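Long-range contact in dihydrofolate reductase (Moritella profunda, PDB 3IA4), which probably reduces 7,8-dihydrofolate to tetrahydrofolate with NADPH, a key step of folate metabolism, and is held here with the inhibitor methotrexate: residues W23-R34 against Y143-Y153. Numbering follows the deposited sequence.
Sequences WHLPAELQLFKR and YAADDKNPHNY. With MTX (methotrexate), chain F.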
loop_
_atom_site.group_PDB
_atom_site.type_symbol
_atom_site.label_atom_id
_atom_site.label_comp_id
_atom_site.label_asym_id
_atom_site.label_seq_id
_atom_site.Cartn_x
_atom_site.Cartn_y
_atom_site.Cartn_z
ATOM N N TRP A 23 -5.965 1.342 -13.941
ATOM C CA TRP A 23 -5.214 0.528 -14.902
ATOM C C TRP A 23 -5.667 -0.903 -14.735
ATOM O O TRP A 23 -6.250 -1.275 -13.719
ATOM C CB TRP A 23 -3.687 0.588 -14.687
ATOM C CG TRP A 23 -3.205 0.384 -13.266
ATOM C CD1 TRP A 23 -3.116 -0.796 -12.566
ATOM C CD2 TRP A 23 -2.820 1.419 -12.358
ATOM N NE1 TRP A 23 -2.610 -0.560 -11.277
ATOM C CE2 TRP A 23 -2.450 0.797 -11.133
ATOM C CE3 TRP A 23 -2.705 2.831 -12.485
ATOM C CZ2 TRP A 23 -1.998 1.528 -10.024
ATOM C CZ3 TRP A 23 -2.267 3.567 -11.362
ATOM C CH2 TRP A 23 -1.894 2.911 -10.165
ATOM N N HIS A 24 -5.410 -1.695 -15.773
ATOM C CA HIS A 24 -5.639 -3.149 -15.729
ATOM C C HIS A 24 -4.280 -3.833 -15.662
ATOM O O HIS A 24 -3.503 -3.733 -16.608
ATOM C CB HIS A 24 -6.377 -3.603 -17.012
ATOM C CG HIS A 24 -6.730 -5.070 -16.993
ATOM N ND1 HIS A 24 -6.034 -6.018 -17.714
ATOM C CD2 HIS A 24 -7.641 -5.744 -16.261
ATOM C CE1 HIS A 24 -6.515 -7.222 -17.438
ATOM N NE2 HIS A 24 -7.502 -7.079 -16.569
ATOM N N LEU A 25 -3.957 -4.499 -14.547
ATOM C CA LEU A 25 -2.652 -5.086 -14.375
ATOM C C LEU A 25 -2.733 -6.200 -13.320
ATOM O O LEU A 25 -2.250 -6.080 -12.201
ATOM C CB LEU A 25 -1.663 -3.936 -13.933
ATOM C CG LEU A 25 -0.202 -4.060 -14.322
ATOM C CD1 LEU A 25 0.007 -4.288 -15.869
ATOM C CD2 LEU A 25 0.630 -2.834 -13.795
ATOM N N PRO A 26 -3.396 -7.312 -13.661
ATOM C CA PRO A 26 -3.680 -8.355 -12.683
ATOM C C PRO A 26 -2.436 -8.917 -12.036
ATOM O O PRO A 26 -2.496 -9.304 -10.869
ATOM C CB PRO A 26 -4.315 -9.485 -13.529
ATOM C CG PRO A 26 -4.294 -9.000 -14.962
ATOM C CD PRO A 26 -3.962 -7.554 -14.992
ATOM N N ALA A 27 -1.328 -9.028 -12.766
ATOM C CA ALA A 27 -0.141 -9.606 -12.165
ATOM C C ALA A 27 0.406 -8.800 -11.010
ATOM O O ALA A 27 1.138 -9.329 -10.162
ATOM C CB ALA A 27 0.994 -9.767 -13.222
ATOM N N GLU A 28 0.171 -7.491 -11.035
ATOM C CA GLU A 28 0.660 -6.618 -9.976
ATOM C C GLU A 28 -0.003 -6.993 -8.651
ATOM O O GLU A 28 0.604 -6.831 -7.596
ATOM C CB GLU A 28 0.374 -5.165 -10.288
ATOM C CG GLU A 28 1.436 -4.242 -9.723
ATOM C CD GLU A 28 1.260 -3.900 -8.238
ATOM O OE1 GLU A 28 0.102 -3.709 -7.826
ATOM O OE2 GLU A 28 2.283 -3.816 -7.503
ATOM N N LEU A 29 -1.229 -7.493 -8.684
ATOM C CA LEU A 29 -1.875 -7.888 -7.405
ATOM C C LEU A 29 -1.201 -9.093 -6.816
ATOM O O LEU A 29 -1.261 -9.311 -5.581
ATOM C CB LEU A 29 -3.372 -8.240 -7.558
ATOM C CG LEU A 29 -4.269 -7.098 -7.996
ATOM C CD1 LEU A 29 -5.750 -7.578 -8.182
ATOM C CD2 LEU A 29 -4.190 -5.946 -6.994
ATOM N N GLN A 30 -0.622 -9.921 -7.689
ATOM C CA GLN A 30 0.166 -11.069 -7.234
ATOM C C GLN A 30 1.455 -10.592 -6.571
ATOM O O GLN A 30 1.924 -11.198 -5.611
ATOM C CB GLN A 30 0.501 -12.026 -8.386
ATOM C CG GLN A 30 -0.754 -12.670 -8.967
ATOM C CD GLN A 30 -1.612 -13.367 -7.921
ATOM O OE1 GLN A 30 -1.107 -14.160 -7.117
ATOM N NE2 GLN A 30 -2.912 -13.060 -7.912
ATOM N N LEU A 31 2.048 -9.516 -7.094
ATOM C CA LEU A 31 3.197 -8.935 -6.421
ATOM C C LEU A 31 2.797 -8.429 -5.047
ATOM O O LEU A 31 3.518 -8.615 -4.061
ATOM C CB LEU A 31 3.757 -7.776 -7.284
ATOM C CG LEU A 31 5.021 -7.036 -6.848
ATOM C CD1 LEU A 31 5.602 -6.224 -8.025
ATOM C CD2 LEU A 31 4.697 -6.132 -5.623
ATOM N N PHE A 32 1.662 -7.736 -4.980
ATOM C CA PHE A 32 1.185 -7.217 -3.700
ATOM C C PHE A 32 0.963 -8.386 -2.707
ATOM O O PHE A 32 1.325 -8.351 -1.506
ATOM C CB PHE A 32 -0.114 -6.426 -3.943
ATOM C CG PHE A 32 -0.898 -6.128 -2.711
ATOM C CD1 PHE A 32 -0.574 -5.018 -1.904
ATOM C CD2 PHE A 32 -1.955 -6.943 -2.320
ATOM C CE1 PHE A 32 -1.287 -4.741 -0.777
ATOM C CE2 PHE A 32 -2.646 -6.692 -1.161
ATOM C CZ PHE A 32 -2.362 -5.563 -0.400
ATOM N N LYS A 33 0.321 -9.408 -3.202
ATOM C CA LYS A 33 0.075 -10.568 -2.334
ATOM C C LYS A 33 1.365 -11.201 -1.805
ATOM O O LYS A 33 1.480 -11.467 -0.589
ATOM C CB LYS A 33 -0.739 -11.605 -3.101
ATOM C CG LYS A 33 -1.173 -12.759 -2.178
ATOM C CD LYS A 33 -1.724 -13.875 -3.086
ATOM C CE LYS A 33 -2.154 -15.086 -2.269
ATOM N NZ LYS A 33 -3.648 -15.098 -2.056
ATOM N N ARG A 34 2.348 -11.451 -2.677
ATOM C CA ARG A 34 3.594 -12.018 -2.210
ATOM C C ARG A 34 4.244 -11.143 -1.126
ATOM O O ARG A 34 4.893 -11.645 -0.173
ATOM C CB ARG A 34 4.618 -12.169 -3.342
ATOM C CG ARG A 34 4.227 -13.031 -4.516
ATOM C CD ARG A 34 5.476 -13.234 -5.408
ATOM N NE ARG A 34 5.788 -12.103 -6.304
ATOM C CZ ARG A 34 5.166 -11.904 -7.472
ATOM N NH1 ARG A 34 4.197 -12.727 -7.848
ATOM N NH2 ARG A 34 5.489 -10.881 -8.258
ATOM N N TYR A 143 9.396 -6.292 -14.728
ATOM C CA TYR A 143 8.332 -7.106 -15.329
ATOM C C TYR A 143 7.852 -6.527 -16.661
ATOM O O TYR A 143 7.005 -5.614 -16.703
ATOM C CB TYR A 143 7.137 -7.228 -14.383
ATOM C CG TYR A 143 7.429 -7.850 -13.046
ATOM C CD1 TYR A 143 7.799 -7.075 -11.954
ATOM C CD2 TYR A 143 7.266 -9.230 -12.841
ATOM C CE1 TYR A 143 8.055 -7.650 -10.726
ATOM C CE2 TYR A 143 7.515 -9.806 -11.596
ATOM C CZ TYR A 143 7.910 -9.011 -10.546
ATOM O OH TYR A 143 8.167 -9.540 -9.289
ATOM N N ALA A 144 8.355 -7.052 -17.777
ATOM C CA ALA A 144 7.943 -6.497 -19.068
ATOM C C ALA A 144 6.471 -6.853 -19.335
ATOM O O ALA A 144 5.970 -7.885 -18.871
ATOM C CB ALA A 144 8.849 -7.024 -20.207
ATOM N N ALA A 145 5.814 -5.963 -20.056
ATOM C CA ALA A 145 4.401 -6.167 -20.478
ATOM C C ALA A 145 4.242 -7.557 -21.138
ATOM O O ALA A 145 5.133 -8.020 -21.837
ATOM C CB ALA A 145 4.033 -5.111 -21.466
ATOM N N ASP A 146 3.089 -8.180 -20.932
ATOM C CA ASP A 146 2.796 -9.478 -21.613
ATOM C C ASP A 146 1.318 -9.537 -22.016
ATOM O O ASP A 146 0.615 -8.536 -21.939
ATOM C CB ASP A 146 3.191 -10.691 -20.752
ATOM C CG ASP A 146 2.385 -10.832 -19.437
ATOM O OD1 ASP A 146 1.285 -10.263 -19.296
ATOM O OD2 ASP A 146 2.829 -11.595 -18.524
ATOM N N ASP A 147 0.862 -10.699 -22.483
ATOM C CA ASP A 147 -0.509 -10.752 -22.950
ATOM C C ASP A 147 -1.542 -10.534 -21.901
ATOM O O ASP A 147 -2.674 -10.289 -22.274
ATOM C CB ASP A 147 -0.811 -12.064 -23.660
ATOM C CG ASP A 147 -0.070 -12.188 -24.961
ATOM O OD1 ASP A 147 0.022 -13.335 -25.429
ATOM O OD2 ASP A 147 0.433 -11.160 -25.504
ATOM N N LYS A 148 -1.203 -10.555 -20.601
ATOM C CA LYS A 148 -2.233 -10.329 -19.579
ATOM C C LYS A 148 -2.069 -8.959 -18.884
ATOM O O LYS A 148 -2.950 -8.505 -18.178
ATOM C CB LYS A 148 -2.232 -11.443 -18.516
ATOM C CG LYS A 148 -3.097 -12.640 -18.945
ATOM C CD LYS A 148 -3.257 -13.673 -17.808
ATOM C CE LYS A 148 -3.892 -13.059 -16.528
ATOM N NZ LYS A 148 -5.009 -12.052 -16.723
ATOM N N ASN A 149 -0.938 -8.326 -19.137
ATOM C CA ASN A 149 -0.545 -7.103 -18.423
ATOM C C ASN A 149 0.050 -6.165 -19.438
ATOM O O ASN A 149 1.171 -6.359 -19.859
ATOM C CB ASN A 149 0.512 -7.465 -17.366
ATOM C CG ASN A 149 -0.026 -8.359 -16.321
ATOM O OD1 ASN A 149 -0.649 -7.886 -15.328
ATOM N ND2 ASN A 149 0.138 -9.686 -16.535
ATOM N N PRO A 150 -0.688 -5.103 -19.807
ATOM C CA PRO A 150 -0.348 -4.274 -20.962
ATOM C C PRO A 150 0.735 -3.219 -20.727
ATOM O O PRO A 150 1.113 -2.572 -21.679
ATOM C CB PRO A 150 -1.659 -3.553 -21.282
ATOM C CG PRO A 150 -2.487 -3.612 -19.959
ATOM C CD PRO A 150 -2.027 -4.807 -19.224
ATOM N N HIS A 151 1.207 -3.034 -19.508
ATOM C CA HIS A 151 2.201 -2.011 -19.240
ATOM C C HIS A 151 3.398 -2.633 -18.587
ATOM O O HIS A 151 3.245 -3.531 -17.771
ATOM C CB HIS A 151 1.602 -0.987 -18.202
ATOM C CG HIS A 151 0.218 -0.547 -18.554
ATOM N ND1 HIS A 151 -0.058 0.104 -19.733
ATOM C CD2 HIS A 151 -0.964 -0.648 -17.891
ATOM C CE1 HIS A 151 -1.358 0.349 -19.810
ATOM N NE2 HIS A 151 -1.931 -0.087 -18.703
ATOM N N ASN A 152 4.591 -2.119 -18.900
ATOM C CA ASN A 152 5.773 -2.494 -18.174
ATOM C C ASN A 152 5.655 -1.995 -16.727
ATOM O O ASN A 152 5.148 -0.910 -16.496
ATOM C CB ASN A 152 6.969 -1.786 -18.777
ATOM C CG ASN A 152 7.270 -2.234 -20.206
ATOM O OD1 ASN A 152 7.038 -3.360 -20.538
ATOM N ND2 ASN A 152 7.788 -1.334 -21.042
ATOM N N TYR A 153 6.158 -2.776 -15.799
ATOM C CA TYR A 153 6.246 -2.294 -14.393
ATOM C C TYR A 153 7.442 -2.873 -13.715
ATOM O O TYR A 153 8.094 -3.778 -14.260
ATOM C CB TYR A 153 4.936 -2.514 -13.620
ATOM C CG TYR A 153 4.558 -3.984 -13.428
ATOM C CD1 TYR A 153 3.932 -4.696 -14.439
ATOM C CD2 TYR A 153 4.860 -4.632 -12.244
ATOM C CE1 TYR A 153 3.603 -6.077 -14.254
ATOM C CE2 TYR A 153 4.515 -5.984 -12.035
ATOM C CZ TYR A 153 3.892 -6.682 -13.045
ATOM O OH TYR A 153 3.570 -8.024 -12.829
HETATM N N1 MTX F . -0.359 -2.862 -5.318
HETATM C C2 MTX F . 0.692 -2.465 -4.569
HETATM N NA2 MTX F . 1.921 -2.650 -5.086
HETATM N N3 MTX F . 0.505 -1.913 -3.334
HETATM C C4 MTX F . -0.750 -1.756 -2.814
HETATM N NA4 MTX F . -0.876 -1.187 -1.639
HETATM C C4A MTX F . -1.813 -2.185 -3.544
HETATM N N5 MTX F . -3.077 -2.078 -3.013
HETATM C C6 MTX F . -4.146 -2.499 -3.763
HETATM C C7 MTX F . -4.005 -3.071 -5.026
HETATM N N8 MTX F . -2.712 -3.206 -5.551
HETATM C C8A MTX F . -1.637 -2.749 -4.796
HETATM C C9 MTX F . -5.528 -2.326 -3.143
HETATM N N10 MTX F . -6.579 -3.047 -3.861
HETATM C CM MTX F . -7.609 -2.219 -4.533
HETATM C C11 MTX F . -6.778 -7.248 -3.906
HETATM C C12 MTX F . -7.721 -6.498 -4.597
HETATM C C13 MTX F . -7.672 -5.119 -4.576
HETATM C C14 MTX F . -6.647 -4.478 -3.881
HETATM C C15 MTX F . -5.702 -5.257 -3.218
HETATM C C16 MTX F . -5.788 -6.621 -3.148
HETATM C C MTX F . -6.744 -8.715 -3.939
HETATM O O MTX F . -7.889 -9.459 -4.177
HETATM N N MTX F . -5.545 -9.271 -3.779
HETATM C CA MTX F . -5.323 -10.682 -3.634
HETATM C CT MTX F . -4.473 -10.926 -2.407
HETATM O O1 MTX F . -3.649 -10.036 -2.039
HETATM O O2 MTX F . -4.575 -12.020 -1.798
HETATM C CB MTX F . -4.570 -11.275 -4.832
HETATM C CG MTX F . -5.369 -11.126 -6.126
HETATM C CD MTX F . -6.652 -11.961 -6.178
HETATM O OE1 MTX F . -7.391 -11.959 -7.205
HETATM O OE2 MTX F . -7.010 -12.668 -5.212
HETATM O O HOH W 1 -4.766 -0.296 -18.157
HETATM O O HOH W 2 4.089 -9.348 -10.676
#
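The Tyr153 ring has Leu31 CD1 at its edge, near the ring plane, and Leu25 CD2 approaching obliquely, 3.8 Å from Tyr153 CD1. One face carries Tyr143 CB, toward the rim; at the edge, in plane, sit His151 O and a water 2.6 Å from Tyr153 OH. That water also donates to Ala27 O and accepts from Arg34 NH2, tying the hydroxyl to the helix. The Tyr143 ring has the same water over one face, toward the rim, and takes Leu31 CD1 obliquely, 3.9 Å from Tyr143 CE1; its OH, bonded to Glu141, receives only a weak bond from Arg34 NH2. His151 has Pro150 CG over one face, toward the rim, and a second water in plane at its edge, which bridges His151 NE2 to His24 N.

The Asn149 side chain takes up the backbone N-H of Ala27. With CG beside the backbone N (chi1 -64°), Asn149 OD1 accepts from Ala27 N at 2.9 Å, in the carbonyl plane and on a lone pair. Asp146 OD1 fixes the amide's rotation, taking Asn149 ND2 at 3.0 Å; the same oxygen accepts from Lys148 N, an Asx turn.

On the ligand side of this helix, Glu28 OE2 accepts from methotrexate NA2 at 2.7 Å, nearly straight (176°). The arrangement is that of the dihydrofolate reductase fold, the hairpin loop between its last two strands packing against the helix that lines the folate site.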